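Side-chain contacts in yeast glycogen phosphorylase (Saccharomyces cerevisiae, PDB 1YGP), which belongs to the carbohydrate phosphorylase family, has the two-domain GT-B fold, forms a dimer and carries pyridoxal-5'-phosphate: residues Glu222-Gln227 with Gln281-Thr286; Glu376-Leu381 with Leu387-Ala392; Ile516-Trp521 with Leu546-Leu551; Tyr771-His776 with His814-Leu819. All coordinates share one frame; numbering follows the deposited sequence.

Contact 1: Glu222-Gln227 with Gln281-Thr286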
loop_
_atom_site.group_PDB
_atom_site.type_symbol
_atom_site.label_atom_id
_atom_site.label_comp_id
_atom_site.label_asym_id
_atom_site.label_seq_id
_atom_site.Cartn_x
_atom_site.Cartn_y
_atom_site.Cartn_z
ATOM N N GLU A 222 -2.428 11.339 1.025
ATOM C CA GLU A 222 -1.819 10.736 2.204
ATOM C C GLU A 222 -1.050 11.859 2.893
ATOM O O GLU A 222 -0.090 12.351 2.279
ATOM C CB GLU A 222 -0.864 9.643 1.787
ATOM C CG GLU A 222 -0.068 9.086 2.970
ATOM C CD GLU A 222 0.986 8.022 2.669
ATOM O OE1 GLU A 222 1.605 8.041 1.604
ATOM O OE2 GLU A 222 1.214 7.172 3.526
ATOM N N ARG A 223 -1.388 12.325 4.112
ATOM C CA ARG A 223 -0.634 13.428 4.710
ATOM C C ARG A 223 0.375 12.830 5.675
ATOM O O ARG A 223 0.240 12.878 6.896
ATOM C CB ARG A 223 -1.500 14.428 5.513
ATOM C CG ARG A 223 -2.887 14.773 5.013
ATOM C CD ARG A 223 -2.982 15.129 3.548
ATOM N NE ARG A 223 -2.140 16.256 3.191
ATOM C CZ ARG A 223 -2.642 17.377 2.667
ATOM N NH1 ARG A 223 -3.949 17.546 2.450
ATOM N NH2 ARG A 223 -1.801 18.335 2.287
ATOM N N ASN A 224 1.465 12.298 5.154
ATOM C CA ASN A 224 2.521 11.721 5.982
ATOM C C ASN A 224 3.105 12.656 7.045
ATOM O O ASN A 224 3.807 12.239 7.960
ATOM C CB ASN A 224 3.623 11.249 5.066
ATOM C CG ASN A 224 3.947 9.790 5.306
ATOM O OD1 ASN A 224 3.067 8.930 5.395
ATOM N ND2 ASN A 224 5.228 9.469 5.408
ATOM N N GLU A 225 2.833 13.954 6.863
ATOM C CA GLU A 225 3.192 15.060 7.727
ATOM C C GLU A 225 2.375 15.062 9.020
ATOM O O GLU A 225 2.886 15.336 10.099
ATOM C CB GLU A 225 2.939 16.366 7.010
ATOM C CG GLU A 225 3.690 16.625 5.715
ATOM C CD GLU A 225 3.029 16.058 4.473
ATOM O OE1 GLU A 225 3.296 14.914 4.110
ATOM O OE2 GLU A 225 2.243 16.759 3.853
ATOM N N VAL A 226 1.090 14.741 8.983
ATOM C CA VAL A 226 0.234 14.773 10.153
ATOM C C VAL A 226 0.321 13.416 10.809
ATOM O O VAL A 226 -0.311 12.479 10.324
ATOM C CB VAL A 226 -1.212 15.103 9.686
ATOM C CG1 VAL A 226 -2.201 15.076 10.826
ATOM C CG2 VAL A 226 -1.242 16.528 9.150
ATOM N N GLN A 227 1.127 13.269 11.858
ATOM C CA GLN A 227 1.214 12.040 12.658
ATOM C C GLN A 227 0.898 12.283 14.133
ATOM O O GLN A 227 1.753 12.801 14.848
ATOM C CB GLN A 227 2.594 11.460 12.576
ATOM C CG GLN A 227 2.869 10.933 11.194
ATOM C CD GLN A 227 4.260 10.346 11.061
ATOM O OE1 GLN A 227 4.883 9.869 12.011
ATOM N NE2 GLN A 227 4.821 10.378 9.869
ATOM N N GLN A 281 -5.141 6.252 9.775
ATOM C CA GLN A 281 -4.586 4.906 9.643
ATOM C C GLN A 281 -3.705 4.713 10.861
ATOM O O GLN A 281 -2.993 5.675 11.189
ATOM C CB GLN A 281 -3.740 4.826 8.413
ATOM C CG GLN A 281 -2.834 3.613 8.321
ATOM C CD GLN A 281 -2.150 3.608 6.983
ATOM O OE1 GLN A 281 -2.622 2.926 6.087
ATOM N NE2 GLN A 281 -1.082 4.359 6.737
ATOM N N ALA A 282 -3.700 3.561 11.534
ATOM C CA ALA A 282 -2.844 3.401 12.699
ATOM C C ALA A 282 -1.493 2.881 12.292
ATOM O O ALA A 282 -1.447 1.973 11.459
ATOM C CB ALA A 282 -3.370 2.400 13.681
ATOM N N ARG A 283 -0.386 3.409 12.804
ATOM C CA ARG A 283 0.951 2.942 12.462
ATOM C C ARG A 283 1.714 2.693 13.758
ATOM O O ARG A 283 1.329 3.262 14.782
ATOM C CB ARG A 283 1.665 3.971 11.619
ATOM C CG ARG A 283 1.100 3.975 10.192
ATOM C CD ARG A 283 1.985 4.852 9.318
ATOM N NE ARG A 283 1.391 5.199 8.035
ATOM C CZ ARG A 283 1.841 6.229 7.293
ATOM N NH1 ARG A 283 2.869 6.989 7.689
ATOM N NH2 ARG A 283 1.219 6.558 6.160
ATOM N N PRO A 284 2.684 1.767 13.834
ATOM C CA PRO A 284 3.525 1.507 14.994
ATOM C C PRO A 284 4.515 2.627 15.252
ATOM O O PRO A 284 4.870 3.366 14.325
ATOM C CB PRO A 284 4.206 0.228 14.669
ATOM C CG PRO A 284 4.390 0.368 13.174
ATOM C CD PRO A 284 3.025 0.837 12.763
ATOM N N THR A 285 5.007 2.769 16.484
ATOM C CA THR A 285 5.987 3.808 16.738
ATOM C C THR A 285 7.293 3.249 16.213
ATOM O O THR A 285 8.178 4.000 15.818
ATOM C CB THR A 285 6.105 4.112 18.233
ATOM O OG1 THR A 285 5.829 2.901 18.913
ATOM C CG2 THR A 285 5.159 5.204 18.693
ATOM N N THR A 286 7.443 1.926 16.191
ATOM C CA THR A 286 8.635 1.306 15.679
ATOM C C THR A 286 8.228 0.290 14.649
ATOM O O THR A 286 7.644 -0.734 14.989
ATOM C CB THR A 286 9.353 0.675 16.847
ATOM O OG1 THR A 286 9.561 1.766 17.748
ATOM C CG2 THR A 286 10.637 -0.064 16.476
#
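Arg283 brings the end of its guanidinium to Asn224 and Glu222. Both terminal nitrogens share one acceptor: NH1 of Arg283 donates to Asn224 OD1 over 3.0 Å, and NH2 of Arg283 to the same OD1 over 3.1 Å. This oxygen lies in the guanidinium plane. Seen from the amide, however, NH2 stands nearly in line with the C=O bond, whereas NH1 is 41° above the carbonyl plane. Glu222 adds a salt bridge at the same edge, its OE2 2.7 Å from Arg283 NH2, but the hydrogen bond within it is weak, bent to 115°. At this edge the carboxylate is turned nearly perpendicular to the guanidinium, the planes 83° apart. In the mixed sheet of the N-terminal GT-B domain, strand 255-267 runs between strands 221-232 and 274-284. The extended run of Arg283 from CG to NE carries its guanidinium past that strand to the outermost one. Tyr262 of the intervening strand hydrogen-bonds NH2 of Arg283 through its hydroxyl. A type I turn from Arg223 to Val226 presents Asn224, and Gln227 NE2 donates in the carbonyl plane to Asn224 O at 2.9 Å. Asn214 of the second subunit packs on both Glu222 and Arg283.

Contact 2: Glu376-Leu381 with Leu387-Ala392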
loop_
_atom_site.group_PDB
_atom_site.type_symbol
_atom_site.label_atom_id
_atom_site.label_comp_id
_atom_site.label_asym_id
_atom_site.label_seq_id
_atom_site.Cartn_x
_atom_site.Cartn_y
_atom_site.Cartn_z
ATOM N N GLU A 376 -12.314 13.060 26.536
ATOM C CA GLU A 376 -11.004 13.452 26.062
ATOM C C GLU A 376 -10.857 14.974 26.021
ATOM O O GLU A 376 -9.800 15.447 26.464
ATOM C CB GLU A 376 -10.802 12.843 24.685
ATOM C CG GLU A 376 -9.561 13.275 23.909
ATOM C CD GLU A 376 -8.215 12.824 24.463
ATOM O OE1 GLU A 376 -8.159 11.986 25.359
ATOM O OE2 GLU A 376 -7.203 13.318 23.966
ATOM N N LEU A 377 -11.839 15.776 25.550
ATOM C CA LEU A 377 -11.680 17.218 25.541
ATOM C C LEU A 377 -11.562 17.636 26.995
ATOM O O LEU A 377 -10.635 18.381 27.323
ATOM C CB LEU A 377 -12.868 17.933 24.895
ATOM C CG LEU A 377 -12.809 19.478 24.774
ATOM C CD1 LEU A 377 -11.472 19.915 24.200
ATOM C CD2 LEU A 377 -13.939 19.965 23.889
ATOM N N GLN A 378 -12.363 17.094 27.913
ATOM C CA GLN A 378 -12.213 17.432 29.323
ATOM C C GLN A 378 -10.809 17.070 29.817
ATOM O O GLN A 378 -10.148 17.915 30.438
ATOM C CB GLN A 378 -13.270 16.693 30.126
ATOM C CG GLN A 378 -13.297 17.010 31.602
ATOM C CD GLN A 378 -13.671 18.427 31.981
ATOM O OE1 GLN A 378 -13.902 19.312 31.160
ATOM N NE2 GLN A 378 -13.759 18.677 33.279
ATOM N N ARG A 379 -10.318 15.859 29.492
ATOM C CA ARG A 379 -8.977 15.451 29.848
ATOM C C ARG A 379 -7.920 16.426 29.330
ATOM O O ARG A 379 -7.068 16.842 30.124
ATOM C CB ARG A 379 -8.646 14.069 29.290
ATOM C CG ARG A 379 -7.268 13.585 29.773
ATOM C CD ARG A 379 -6.776 12.249 29.225
ATOM N NE ARG A 379 -6.480 12.331 27.810
ATOM C CZ ARG A 379 -5.314 12.795 27.378
ATOM N NH1 ARG A 379 -4.352 13.185 28.220
ATOM N NH2 ARG A 379 -5.144 12.964 26.075
ATOM N N VAL A 380 -7.917 16.877 28.073
ATOM C CA VAL A 380 -6.810 17.711 27.648
ATOM C C VAL A 380 -6.956 19.090 28.257
ATOM O O VAL A 380 -5.934 19.631 28.705
ATOM C CB VAL A 380 -6.708 17.844 26.104
ATOM C CG1 VAL A 380 -6.692 16.458 25.526
ATOM C CG2 VAL A 380 -7.861 18.568 25.498
ATOM N N LEU A 381 -8.168 19.664 28.369
ATOM C CA LEU A 381 -8.299 21.003 28.926
ATOM C C LEU A 381 -7.876 21.025 30.387
ATOM O O LEU A 381 -7.191 21.954 30.804
ATOM C CB LEU A 381 -9.729 21.520 28.826
ATOM C CG LEU A 381 -10.283 21.884 27.467
ATOM C CD1 LEU A 381 -11.652 22.478 27.699
ATOM C CD2 LEU A 381 -9.418 22.904 26.737
ATOM N N LEU A 387 -7.001 24.143 32.679
ATOM C CA LEU A 387 -8.139 24.977 33.019
ATOM C C LEU A 387 -8.742 24.437 34.305
ATOM O O LEU A 387 -8.345 23.396 34.841
ATOM C CB LEU A 387 -9.214 24.971 31.948
ATOM C CG LEU A 387 -8.940 25.541 30.552
ATOM C CD1 LEU A 387 -10.251 26.086 30.031
ATOM C CD2 LEU A 387 -7.997 26.725 30.558
ATOM N N ASP A 388 -9.658 25.190 34.896
ATOM C CA ASP A 388 -10.352 24.717 36.069
ATOM C C ASP A 388 -11.271 23.605 35.588
ATOM O O ASP A 388 -11.867 23.710 34.507
ATOM C CB ASP A 388 -11.167 25.861 36.671
ATOM C CG ASP A 388 -12.045 25.476 37.859
ATOM O OD1 ASP A 388 -11.516 24.906 38.819
ATOM O OD2 ASP A 388 -13.253 25.742 37.813
ATOM N N TRP A 389 -11.469 22.580 36.413
ATOM C CA TRP A 389 -12.348 21.481 36.057
ATOM C C TRP A 389 -13.707 22.024 35.673
ATOM O O TRP A 389 -14.277 21.657 34.650
ATOM C CB TRP A 389 -12.525 20.521 37.216
ATOM C CG TRP A 389 -12.991 19.138 36.798
ATOM C CD1 TRP A 389 -12.088 18.111 36.682
ATOM C CD2 TRP A 389 -14.279 18.739 36.534
ATOM N NE1 TRP A 389 -12.790 17.054 36.357
ATOM C CE2 TRP A 389 -14.094 17.378 36.256
ATOM C CE3 TRP A 389 -15.554 19.304 36.483
ATOM C CZ2 TRP A 389 -15.183 16.576 35.924
ATOM C CZ3 TRP A 389 -16.642 18.506 36.149
ATOM C CH2 TRP A 389 -16.456 17.153 35.872
ATOM N N HIS A 390 -14.223 22.975 36.428
ATOM C CA HIS A 390 -15.534 23.464 36.079
ATOM C C HIS A 390 -15.557 24.387 34.879
ATOM O O HIS A 390 -16.548 24.375 34.150
ATOM C CB HIS A 390 -16.117 24.109 37.320
ATOM C CG HIS A 390 -16.606 22.993 38.237
ATOM N ND1 HIS A 390 -16.032 22.482 39.330
ATOM C CD2 HIS A 390 -17.760 22.280 38.002
ATOM C CE1 HIS A 390 -16.778 21.490 39.758
ATOM N NE2 HIS A 390 -17.811 21.383 38.952
ATOM N N GLU A 391 -14.484 25.106 34.557
ATOM C CA GLU A 391 -14.536 26.003 33.414
ATOM C C GLU A 391 -14.451 25.173 32.132
ATOM O O GLU A 391 -15.177 25.402 31.166
ATOM C CB GLU A 391 -13.393 26.952 33.533
ATOM C CG GLU A 391 -13.382 28.110 32.547
ATOM C CD GLU A 391 -12.011 28.794 32.456
ATOM O OE1 GLU A 391 -11.349 28.984 33.488
ATOM O OE2 GLU A 391 -11.592 29.124 31.342
ATOM N N ALA A 392 -13.589 24.150 32.159
ATOM C CA ALA A 392 -13.380 23.204 31.076
ATOM C C ALA A 392 -14.673 22.470 30.740
ATOM O O ALA A 392 -15.139 22.456 29.587
ATOM C CB ALA A 392 -12.332 22.191 31.499
#
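Gln378 and Leu381 of helix 372-384 pack on Trp389, Ala392 and Leu387 around the start of helix 389-399. The two helices, joined by a short connection, form the crossover between the adjacent parallel strands 361-366 and 400-404, a beta-alpha-beta unit of the GT-B fold with two helices in place of one. The tight part lies around Gln378 and Ala392. Gln378 leaves its helix with CG anti to the backbone N, then bends at chi2 (65°), which brings the amide over the indole. NE2 sits above the ring centre, 3.2 Å from the Trp389 plane, with the amide and ring planes 80° apart. Gln378 NE2 also makes a straight but weak hydrogen bond of 3.3 Å to Trp389 O, while the other end of the amide lies beside the Ala392 methyl. That methyl also meets Leu381, CB of Leu381 to CB of Ala392 being 3.8 Å. Phe437 meets the Trp389 ring edge-to-face, and Trp354 packs on Leu381 and Leu387. At the connection the packing is thinner: CB of Leu381 is 4.4 Å from CG of Leu387, and the firm link is the backbone bond from Leu387 N to Leu381 O, 2.9 Å. Asp388 and His390, both exposed, start away from the first helix, though the His390 ring meets Phe437 edge-to-face; Asp388 caps the second helix, its OD2 weakly accepting from His390 N at 3.2 Å.

Contact 3: Ile516-Trp521 with Leu546-Leu551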
loop_
_atom_site.group_PDB
_atom_site.type_symbol
_atom_site.label_atom_id
_atom_site.label_comp_id
_atom_site.label_asym_id
_atom_site.label_seq_id
_atom_site.Cartn_x
_atom_site.Cartn_y
_atom_site.Cartn_z
ATOM N N ILE A 516 -31.720 12.093 2.221
ATOM C CA ILE A 516 -30.739 11.578 1.286
ATOM C C ILE A 516 -30.333 12.630 0.239
ATOM O O ILE A 516 -31.124 13.534 -0.093
ATOM C CB ILE A 516 -31.299 10.317 0.538
ATOM C CG1 ILE A 516 -32.607 10.652 -0.126
ATOM C CG2 ILE A 516 -31.486 9.172 1.499
ATOM C CD1 ILE A 516 -32.869 9.646 -1.206
ATOM N N THR A 517 -29.111 12.531 -0.310
ATOM C CA THR A 517 -28.721 13.497 -1.313
ATOM C C THR A 517 -29.355 13.259 -2.694
ATOM O O THR A 517 -29.286 12.171 -3.299
ATOM C CB THR A 517 -27.199 13.524 -1.438
ATOM O OG1 THR A 517 -26.993 14.470 -2.476
ATOM C CG2 THR A 517 -26.520 12.204 -1.775
ATOM N N PRO A 518 -29.927 14.304 -3.285
ATOM C CA PRO A 518 -30.480 14.268 -4.620
ATOM C C PRO A 518 -29.448 13.997 -5.688
ATOM O O PRO A 518 -29.750 13.328 -6.678
ATOM C CB PRO A 518 -31.131 15.597 -4.788
ATOM C CG PRO A 518 -31.519 15.955 -3.390
ATOM C CD PRO A 518 -30.300 15.541 -2.620
ATOM N N ARG A 519 -28.214 14.457 -5.542
ATOM C CA ARG A 519 -27.292 14.261 -6.640
ATOM C C ARG A 519 -26.889 12.811 -6.795
ATOM O O ARG A 519 -26.789 12.354 -7.932
ATOM C CB ARG A 519 -26.039 15.090 -6.474
ATOM C CG ARG A 519 -26.201 16.563 -6.826
ATOM C CD ARG A 519 -26.988 17.378 -5.799
ATOM N NE ARG A 519 -26.288 17.574 -4.543
ATOM C CZ ARG A 519 -26.923 18.126 -3.501
ATOM N NH1 ARG A 519 -28.200 18.502 -3.578
ATOM N NH2 ARG A 519 -26.280 18.312 -2.345
ATOM N N ARG A 520 -26.677 12.005 -5.751
ATOM C CA ARG A 520 -26.309 10.621 -5.990
ATOM C C ARG A 520 -27.571 9.815 -6.200
ATOM O O ARG A 520 -27.696 9.108 -7.201
ATOM C CB ARG A 520 -25.544 10.020 -4.831
ATOM C CG ARG A 520 -24.972 8.656 -5.205
ATOM C CD ARG A 520 -24.232 7.974 -4.059
ATOM N NE ARG A 520 -22.956 8.633 -3.824
ATOM C CZ ARG A 520 -21.847 8.298 -4.483
ATOM N NH1 ARG A 520 -21.838 7.332 -5.398
ATOM N NH2 ARG A 520 -20.719 8.938 -4.214
ATOM N N TRP A 521 -28.568 9.988 -5.348
ATOM C CA TRP A 521 -29.717 9.128 -5.451
ATOM C C TRP A 521 -30.711 9.451 -6.565
ATOM O O TRP A 521 -31.433 8.527 -6.953
ATOM C CB TRP A 521 -30.304 9.098 -4.026
ATOM C CG TRP A 521 -29.266 8.399 -3.136
ATOM C CD1 TRP A 521 -28.643 9.056 -2.099
ATOM C CD2 TRP A 521 -28.777 7.117 -3.301
ATOM N NE1 TRP A 521 -27.759 8.211 -1.617
ATOM C CE2 TRP A 521 -27.801 7.055 -2.296
ATOM C CE3 TRP A 521 -28.989 6.014 -4.134
ATOM C CZ2 TRP A 521 -27.031 5.903 -2.117
ATOM C CZ3 TRP A 521 -28.221 4.864 -3.958
ATOM C CH2 TRP A 521 -27.248 4.811 -2.961
ATOM N N LEU A 546 -30.973 21.583 -6.175
ATOM C CA LEU A 546 -30.770 22.463 -5.047
ATOM C C LEU A 546 -32.113 22.795 -4.410
ATOM O O LEU A 546 -32.214 22.864 -3.178
ATOM C CB LEU A 546 -30.114 23.752 -5.475
ATOM C CG LEU A 546 -28.608 23.833 -5.553
ATOM C CD1 LEU A 546 -27.926 22.534 -5.164
ATOM C CD2 LEU A 546 -28.270 24.176 -6.966
ATOM N N ASP A 547 -33.171 23.009 -5.202
ATOM C CA ASP A 547 -34.465 23.299 -4.620
ATOM C C ASP A 547 -35.477 22.206 -4.913
ATOM O O ASP A 547 -36.322 22.345 -5.801
ATOM C CB ASP A 547 -34.983 24.639 -5.139
ATOM C CG ASP A 547 -36.277 25.096 -4.466
ATOM O OD1 ASP A 547 -36.543 24.724 -3.313
ATOM O OD2 ASP A 547 -37.023 25.831 -5.121
ATOM N N MET A 548 -35.451 21.134 -4.115
ATOM C CA MET A 548 -36.357 20.010 -4.323
ATOM C C MET A 548 -37.834 20.388 -4.241
ATOM O O MET A 548 -38.701 19.719 -4.808
ATOM C CB MET A 548 -36.097 18.904 -3.304
ATOM C CG MET A 548 -34.862 18.085 -3.517
ATOM S SD MET A 548 -34.863 17.442 -5.194
ATOM C CE MET A 548 -35.018 15.717 -4.871
ATOM N N ALA A 549 -38.153 21.493 -3.568
ATOM C CA ALA A 549 -39.514 21.994 -3.467
ATOM C C ALA A 549 -40.184 22.201 -4.824
ATOM O O ALA A 549 -41.373 21.916 -4.982
ATOM C CB ALA A 549 -39.513 23.317 -2.730
ATOM N N LYS A 550 -39.439 22.603 -5.853
ATOM C CA LYS A 550 -40.023 22.781 -7.170
ATOM C C LYS A 550 -40.619 21.504 -7.757
ATOM O O LYS A 550 -41.422 21.582 -8.693
ATOM C CB LYS A 550 -39.002 23.276 -8.172
ATOM C CG LYS A 550 -38.311 24.582 -7.807
ATOM C CD LYS A 550 -37.841 25.363 -9.034
ATOM C CE LYS A 550 -36.924 24.604 -10.008
ATOM N NZ LYS A 550 -36.752 25.352 -11.247
ATOM N N LEU A 551 -40.320 20.302 -7.253
ATOM C CA LEU A 551 -40.838 19.107 -7.893
ATOM C C LEU A 551 -42.337 18.890 -7.757
ATOM O O LEU A 551 -42.922 18.116 -8.523
ATOM C CB LEU A 551 -40.054 17.884 -7.378
ATOM C CG LEU A 551 -38.982 17.285 -8.326
ATOM C CD1 LEU A 551 -37.961 18.317 -8.715
ATOM C CD2 LEU A 551 -38.246 16.167 -7.618
#
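Arg519 is held at both terminal nitrogens by carboxylates from elsewhere in the chain, NH2 in a salt bridge with Asp175 and NH1 in one with Asp862; the same NH1 passes 4.3 Å from CD1 of Leu546, a loose van der Waals contact between a charged nitrogen and a methyl. Arg519 belongs to a helix start: Thr517 is the N-cap of helix 518-524, its OG1 accepting weakly from Arg519 N at 3.3 Å. Thr517 OG1 also hydrogen-bonds Asp175. The same oxygen lies over one face of the Arg519 guanidinium, 3.7 Å above its plane, toward the rim. Pro518, in the first turn, makes the apolar half of the contact with Met548 of the 3-10 turn 548-551. Bends at chi2 and chi3 fold the Met548 side chain against the proline ring. Trp521, farther along the same helix, makes a cation-pi pair with Lys728 and touches pyridoxal-5'-phosphate, from which the Pro518 side chain is about 13 Å away. The closest approach here is CE of Met548 to CG of Pro518, 3.8 Å.

Contact 4: Tyr771-His776 with His814-Leu819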
loop_
_atom_site.group_PDB
_atom_site.type_symbol
_atom_site.label_atom_id
_atom_site.label_comp_id
_atom_site.label_asym_id
_atom_site.label_seq_id
_atom_site.Cartn_x
_atom_site.Cartn_y
_atom_site.Cartn_z
ATOM N N TYR A 771 -47.591 -10.965 24.027
ATOM C CA TYR A 771 -48.054 -11.677 25.234
ATOM C C TYR A 771 -48.978 -12.860 24.944
ATOM O O TYR A 771 -48.735 -13.988 25.381
ATOM C CB TYR A 771 -48.783 -10.702 26.181
ATOM C CG TYR A 771 -49.535 -11.377 27.327
ATOM C CD1 TYR A 771 -48.864 -11.723 28.510
ATOM C CD2 TYR A 771 -50.901 -11.679 27.192
ATOM C CE1 TYR A 771 -49.549 -12.368 29.551
ATOM C CE2 TYR A 771 -51.586 -12.324 28.224
ATOM C CZ TYR A 771 -50.904 -12.662 29.391
ATOM O OH TYR A 771 -51.583 -13.292 30.407
ATOM N N ASN A 772 -50.050 -12.627 24.202
ATOM C CA ASN A 772 -50.977 -13.681 23.844
ATOM C C ASN A 772 -50.286 -14.844 23.158
ATOM O O ASN A 772 -50.744 -15.984 23.237
ATOM C CB ASN A 772 -52.052 -13.173 22.907
ATOM C CG ASN A 772 -52.987 -12.191 23.580
ATOM O OD1 ASN A 772 -53.231 -12.276 24.781
ATOM N ND2 ASN A 772 -53.530 -11.198 22.877
ATOM N N HIS A 773 -49.143 -14.630 22.499
ATOM C CA HIS A 773 -48.462 -15.716 21.824
ATOM C C HIS A 773 -47.985 -16.761 22.787
ATOM O O HIS A 773 -47.992 -17.943 22.436
ATOM C CB HIS A 773 -47.248 -15.258 21.088
ATOM C CG HIS A 773 -47.512 -15.069 19.626
ATOM N ND1 HIS A 773 -47.734 -13.925 19.005
ATOM C CD2 HIS A 773 -47.530 -16.080 18.703
ATOM C CE1 HIS A 773 -47.882 -14.194 17.738
ATOM N NE2 HIS A 773 -47.759 -15.489 17.560
ATOM N N GLN A 774 -47.566 -16.317 23.973
ATOM C CA GLN A 774 -46.991 -17.247 24.921
ATOM C C GLN A 774 -48.004 -17.681 25.949
ATOM O O GLN A 774 -48.322 -18.859 26.043
ATOM C CB GLN A 774 -45.792 -16.616 25.649
ATOM N N TYR A 775 -48.587 -16.733 26.681
ATOM C CA TYR A 775 -49.466 -17.070 27.785
ATOM C C TYR A 775 -50.959 -17.084 27.443
ATOM O O TYR A 775 -51.781 -16.788 28.312
ATOM C CB TYR A 775 -49.184 -16.083 28.936
ATOM N N HIS A 776 -51.334 -17.410 26.201
ATOM C CA HIS A 776 -52.717 -17.571 25.747
ATOM C C HIS A 776 -52.763 -17.875 24.232
ATOM O O HIS A 776 -53.560 -17.280 23.485
ATOM C CB HIS A 776 -53.563 -16.290 26.002
ATOM N N HIS A 814 -41.744 -20.727 19.571
ATOM C CA HIS A 814 -41.087 -19.852 20.541
ATOM C C HIS A 814 -41.708 -18.468 20.477
ATOM O O HIS A 814 -41.115 -17.429 20.187
ATOM C CB HIS A 814 -39.575 -19.813 20.263
ATOM C CG HIS A 814 -39.017 -21.194 20.485
ATOM N ND1 HIS A 814 -38.812 -22.141 19.576
ATOM C CD2 HIS A 814 -38.743 -21.728 21.715
ATOM C CE1 HIS A 814 -38.436 -23.233 20.188
ATOM N NE2 HIS A 814 -38.400 -22.970 21.473
ATOM N N GLY A 815 -43.017 -18.513 20.663
ATOM C CA GLY A 815 -43.841 -17.330 20.730
ATOM C C GLY A 815 -43.830 -16.388 19.540
ATOM O O GLY A 815 -44.458 -15.340 19.694
ATOM N N ASP A 816 -43.208 -16.693 18.393
ATOM C CA ASP A 816 -43.145 -15.816 17.239
ATOM C C ASP A 816 -43.035 -14.331 17.608
ATOM O O ASP A 816 -43.897 -13.480 17.321
ATOM C CB ASP A 816 -44.372 -16.090 16.370
ATOM C CG ASP A 816 -44.517 -15.221 15.118
ATOM O OD1 ASP A 816 -43.612 -15.137 14.286
ATOM O OD2 ASP A 816 -45.557 -14.590 14.997
ATOM N N TYR A 817 -41.916 -14.034 18.279
ATOM C CA TYR A 817 -41.596 -12.692 18.717
ATOM C C TYR A 817 -41.632 -11.618 17.630
ATOM O O TYR A 817 -41.768 -10.460 17.975
ATOM C CB TYR A 817 -40.233 -12.742 19.359
ATOM C CG TYR A 817 -39.829 -11.477 20.105
ATOM C CD1 TYR A 817 -40.394 -11.177 21.352
ATOM C CD2 TYR A 817 -38.869 -10.626 19.556
ATOM C CE1 TYR A 817 -39.998 -10.037 22.058
ATOM C CE2 TYR A 817 -38.471 -9.484 20.255
ATOM C CZ TYR A 817 -39.031 -9.197 21.503
ATOM O OH TYR A 817 -38.580 -8.096 22.209
ATOM N N TYR A 818 -41.517 -11.845 16.319
ATOM C CA TYR A 818 -41.546 -10.746 15.359
ATOM C C TYR A 818 -42.857 -10.658 14.610
ATOM O O TYR A 818 -42.936 -10.076 13.519
ATOM C CB TYR A 818 -40.421 -10.904 14.360
ATOM C CG TYR A 818 -39.089 -10.870 15.066
ATOM C CD1 TYR A 818 -38.602 -9.662 15.540
ATOM C CD2 TYR A 818 -38.393 -12.060 15.282
ATOM C CE1 TYR A 818 -37.406 -9.656 16.243
ATOM C CE2 TYR A 818 -37.194 -12.052 15.989
ATOM C CZ TYR A 818 -36.715 -10.845 16.458
ATOM O OH TYR A 818 -35.509 -10.808 17.116
ATOM N N LEU A 819 -43.892 -11.308 15.158
ATOM C CA LEU A 819 -45.240 -11.257 14.622
ATOM C C LEU A 819 -45.413 -11.637 13.151
ATOM O O LEU A 819 -46.229 -11.053 12.427
ATOM C CB LEU A 819 -45.819 -9.846 14.867
ATOM C CG LEU A 819 -46.279 -9.355 16.249
ATOM C CD1 LEU A 819 -45.185 -9.513 17.282
ATOM C CD2 LEU A 819 -46.618 -7.860 16.159
#
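Gly815, on the loop that links helices 805-813 and 820-840, meets His773 near the end of helix 763-775. The backbones come close, CA of Gly815 lying 5.0 Å from CA of His773, and the positive phi of Gly815 (58°) by itself favours glycine. Its carbonyl comes in over one face of the imidazole, Gly815 O standing 3.0 Å above the His773 ring plane, toward the rim. Asp816 follows on the same face with its own carbonyl, Asp816 O lying 4.1 Å above the plane. Its side chain runs past the NE2 end of the ring: CB of Asp816 is 3.6 Å from His773 NE2. OD2 of Asp816 is 3.5 Å from the same NE2, but the angle is too poor for a hydrogen bond, and the ring and carboxylate planes are 66° apart. Each group has its polar partner elsewhere: ND1 of His773 bonds to Leu769 O, while Asp816 takes Val820 N on OD1 and Ser821 OG on OD2, both at the start of helix 820-840. Tyr817 starts away from the first segment, and its ring makes a cation-pi contact with Arg770. The carbonyl of Tyr818 is held by Arg614 and Thr716. Leu819, the N-cap residue, packs its side chain on Val766 and Leu769 of helix 763-775, and closes the type I turn with Leu819 N to Asp816 O, 3.1 Å.

How the contacts relate
Contact 1 lies at the surface, beside the second subunit, and depends on charge and hydrogen bonds across the edge of the mixed sheet. Contact 2, its centre about 27 Å from that of contact 1, is buried in a crossover that joins strands of this same sheet; there apolar packing mixes with a buried amide. Contact 3 is also buried but chiefly apolar, its one arginine salt-bridged outside the segments, and it alone includes a residue of the pyridoxal-5'-phosphate pocket. Contact 4, partly buried, lies on the opposite side of the chain's centre from contact 1; backbone carbonyls lie over an imidazole face, and the histidine and aspartate bond to other residues instead. Helix starts recur in contacts 2, 3 and 4, whereas contact 1 joins strands.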